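Local coordinates for protein N-acetylgalactosaminyltransferase 7 (PDB 6IWR) that belongs to the polypeptide GalNAc-transferase family and joins a GT-A-type glycosyltransferase domain to a ricin-type beta-trefoil lectin domain, at residues Gly73-Lys78 and Glu144-Ser149. Sequence-based numbering, arbitrary orientation.
Sequences GNFEPK and ENLLTS
Phe75 and Asn74 reach Glu144 and Leu146 through side chains alone: the nearest pair of CA atoms, those of Asn74 and Glu144, is still 8.9 Å apart, and no hydrogen bond crosses between the two segments. This is loop-to-loop packing at the periphery of the GT-A fold, the centre of the contact about 29 Å from the centre of the chain, where residues 144-149 lead into the sheet strand 149-155. The Phe75 ring carries the apolar part. Its CZ lies 3.9 Å from Leu146 CD1, each side chain reaching out from its own loop to meet the other, and its CE1 is 4.1 Å from Glu144 CG; both neighbours approach the ring obliquely. With CG turned away from the carbonyl carbon (chi1 -76°), the ring extends toward the second loop, and it also packs on Ala252 of helix 251-260. Leu146 is buried and touches Ser259 of that same helix, so both partners rest on one support. Asn74, which follows a cis peptide bond, gives its ND2 hydrogen bond to Tyr142 O, just ahead of the second segment. Its amide plane stands 82° from the Glu144 carboxylate, and Asn74 ND2 remains 3.6 Å from Glu144 OE2.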
ATOM      1  N   GLY A  73     -38.224 -26.716 -10.118  1.00 44.57           N
ATOM      2  CA  GLY A  73     -38.328 -26.413 -11.533  1.00 32.21           C
ATOM      3  C   GLY A  73     -38.974 -25.084 -11.588  1.00 35.36           C
ATOM      4  O   GLY A  73     -39.135 -24.506 -10.547  1.00 44.78           O
ATOM      5  N   ASN A  74     -39.357 -24.597 -12.759  1.00 32.70           N
ATOM      6  CA  ASN A  74     -39.140 -25.269 -14.022  1.00 29.22           C
ATOM      7  C   ASN A  74     -37.830 -24.968 -14.702  1.00 26.01           C
ATOM      8  O   ASN A  74     -37.482 -25.618 -15.651  1.00 28.30           O
ATOM      9  CB  ASN A  74     -40.269 -24.939 -14.988  1.00 28.68           C
ATOM     10  CG  ASN A  74     -40.606 -23.476 -15.005  1.00 31.11           C
ATOM     11  OD1 ASN A  74     -40.460 -22.791 -14.014  1.00 30.35           O
ATOM     12  ND2 ASN A  74     -41.066 -22.999 -16.130  1.00 27.92           N
ATOM     13  N   PHE A  75     -37.104 -23.969 -14.238  1.00 30.07           N
ATOM     14  CA  PHE A  75     -35.766 -23.746 -14.776  1.00 27.33           C
ATOM     15  C   PHE A  75     -34.681 -24.248 -13.838  1.00 25.25           C
ATOM     16  O   PHE A  75     -33.513 -23.910 -14.013  1.00 27.14           O
ATOM     17  CB  PHE A  75     -35.556 -22.272 -15.099  1.00 27.26           C
ATOM     18  CG  PHE A  75     -36.254 -21.835 -16.348  1.00 25.22           C
ATOM     19  CD1 PHE A  75     -37.611 -21.572 -16.335  1.00 26.01           C
ATOM     20  CD2 PHE A  75     -35.559 -21.716 -17.540  1.00 26.87           C
ATOM     21  CE1 PHE A  75     -38.266 -21.166 -17.485  1.00 28.94           C
ATOM     22  CE2 PHE A  75     -36.201 -21.326 -18.697  1.00 26.19           C
ATOM     23  CZ  PHE A  75     -37.561 -21.048 -18.672  1.00 31.39           C
ATOM     24  N   GLU A  76     -35.044 -25.036 -12.858  1.00 27.80           N
ATOM     25  CA  GLU A  76     -34.051 -25.657 -12.021  1.00 36.00           C
ATOM     26  C   GLU A  76     -33.502 -26.883 -12.725  1.00 37.14           C
ATOM     27  O   GLU A  76     -34.275 -27.756 -13.117  1.00 43.65           O
ATOM     28  CB  GLU A  76     -34.644 -26.069 -10.694  1.00 36.60           C
ATOM     29  CG  GLU A  76     -33.578 -26.112  -9.651  1.00 42.32           C
ATOM     30  CD  GLU A  76     -33.059 -24.740  -9.376  1.00 37.57           C
ATOM     31  OE1 GLU A  76     -31.933 -24.624  -8.844  1.00 41.61           O
ATOM     32  OE2 GLU A  76     -33.790 -23.773  -9.714  1.00 38.30           O
ATOM     33  N   PRO A  77     -32.196 -26.998 -12.900  1.00 39.72           N
ATOM     34  CA  PRO A  77     -31.664 -28.242 -13.466  1.00 40.42           C
ATOM     35  C   PRO A  77     -32.199 -29.449 -12.706  1.00 47.29           C
ATOM     36  O   PRO A  77     -32.299 -29.445 -11.476  1.00 44.81           O
ATOM     37  CB  PRO A  77     -30.148 -28.083 -13.314  1.00 40.96           C
ATOM     38  CG  PRO A  77     -29.935 -26.602 -13.304  1.00 40.01           C
ATOM     39  CD  PRO A  77     -31.132 -26.028 -12.585  1.00 40.33           C
ATOM     40  N   LYS A  78     -32.562 -30.487 -13.464  1.00 56.04           N
ATOM     41  CA  LYS A  78     -33.158 -31.685 -12.872  1.00 56.15           C
ATOM     42  C   LYS A  78     -32.137 -32.488 -12.057  1.00 65.97           C
ATOM     43  O   LYS A  78     -32.438 -32.936 -10.942  1.00 56.62           O
ATOM     44  CB  LYS A  78     -33.759 -32.546 -13.980  1.00 66.89           C
ATOM     45  CG  LYS A  78     -34.158 -31.752 -15.232  1.00 75.76           C
ATOM     46  CD  LYS A  78     -34.231 -32.676 -16.440  1.00 80.00           C
ATOM     47  CE  LYS A  78     -32.979 -33.550 -16.489  1.00 70.08           C
ATOM     48  NZ  LYS A  78     -33.173 -34.774 -17.304  1.00 75.83           N
ATOM     49  N   GLU A 144     -41.678 -19.066 -19.384  1.00 27.82           N
ATOM     50  CA  GLU A 144     -41.041 -19.645 -20.595  1.00 37.49           C
ATOM     51  C   GLU A 144     -41.172 -18.746 -21.784  1.00 35.56           C
ATOM     52  O   GLU A 144     -40.606 -18.977 -22.814  1.00 37.52           O
ATOM     53  CB  GLU A 144     -41.618 -21.003 -20.998  1.00 31.28           C
ATOM     54  CG  GLU A 144     -41.396 -22.124 -20.025  1.00 33.84           C
ATOM     55  CD  GLU A 144     -42.661 -22.854 -19.671  1.00 38.21           C
ATOM     56  OE1 GLU A 144     -43.743 -22.294 -19.823  1.00 32.43           O
ATOM     57  OE2 GLU A 144     -42.572 -24.001 -19.223  1.00 39.44           O
ATOM     58  N   ASN A 145     -41.868 -17.664 -21.559  1.00 37.43           N
ATOM     59  CA  ASN A 145     -42.332 -16.718 -22.519  1.00 32.51           C
ATOM     60  C   ASN A 145     -41.335 -15.557 -22.583  1.00 36.86           C
ATOM     61  O   ASN A 145     -41.642 -14.484 -23.056  1.00 35.54           O
ATOM     62  CB  ASN A 145     -43.677 -16.272 -21.993  1.00 31.25           C
ATOM     63  CG  ASN A 145     -44.431 -15.455 -22.956  1.00 33.42           C
ATOM     64  OD1 ASN A 145     -44.303 -15.618 -24.145  1.00 45.07           O
ATOM     65  ND2 ASN A 145     -45.238 -14.573 -22.452  1.00 37.76           N
ATOM     66  N   LEU A 146     -40.139 -15.798 -22.068  1.00 31.69           N
ATOM     67  CA  LEU A 146     -39.101 -14.811 -21.880  1.00 29.85           C
ATOM     68  C   LEU A 146     -38.494 -14.254 -23.143  1.00 29.49           C
ATOM     69  O   LEU A 146     -38.535 -14.873 -24.185  1.00 35.93           O
ATOM     70  CB  LEU A 146     -37.983 -15.428 -21.062  1.00 35.17           C
ATOM     71  CG  LEU A 146     -38.343 -16.096 -19.748  1.00 37.19           C
ATOM     72  CD1 LEU A 146     -37.399 -17.247 -19.461  1.00 24.61           C
ATOM     73  CD2 LEU A 146     -38.308 -15.075 -18.636  1.00 27.01           C
ATOM     74  N   LEU A 147     -37.949 -13.056 -23.035  1.00 27.81           N
ATOM     75  CA  LEU A 147     -37.209 -12.424 -24.110  1.00 26.58           C
ATOM     76  C   LEU A 147     -35.906 -13.153 -24.370  1.00 28.50           C
ATOM     77  O   LEU A 147     -35.320 -13.709 -23.471  1.00 29.21           O
ATOM     78  CB  LEU A 147     -36.867 -10.994 -23.725  1.00 28.33           C
ATOM     79  CG  LEU A 147     -37.735  -9.770 -23.998  1.00 33.04           C
ATOM     80  CD1 LEU A 147     -39.019 -10.077 -24.718  1.00 28.62           C
ATOM     81  CD2 LEU A 147     -38.012  -9.001 -22.729  1.00 23.49           C
ATOM     82  N   THR A 148     -35.443 -13.137 -25.606  1.00 24.70           N
ATOM     83  CA  THR A 148     -34.107 -13.632 -25.923  1.00 25.69           C
ATOM     84  C   THR A 148     -33.040 -12.603 -25.521  1.00 27.73           C
ATOM     85  O   THR A 148     -33.343 -11.448 -25.224  1.00 32.83           O
ATOM     86  CB  THR A 148     -33.999 -13.930 -27.408  1.00 27.29           C
ATOM     87  OG1 THR A 148     -34.146 -12.705 -28.141  1.00 28.36           O
ATOM     88  CG2 THR A 148     -35.091 -14.913 -27.835  1.00 19.78           C
ATOM     89  N   SER A 149     -31.768 -13.008 -25.526  1.00 28.71           N
ATOM     90  CA  SER A 149     -30.719 -12.075 -25.125  1.00 28.35           C
ATOM     91  C   SER A 149     -29.453 -12.220 -25.957  1.00 26.26           C
ATOM     92  O   SER A 149     -29.048 -13.331 -26.333  1.00 28.70           O
ATOM     93  CB  SER A 149     -30.349 -12.243 -23.633  1.00 24.65           C
ATOM     94  OG  SER A 149     -31.443 -11.901 -22.802  1.00 29.09           O
TER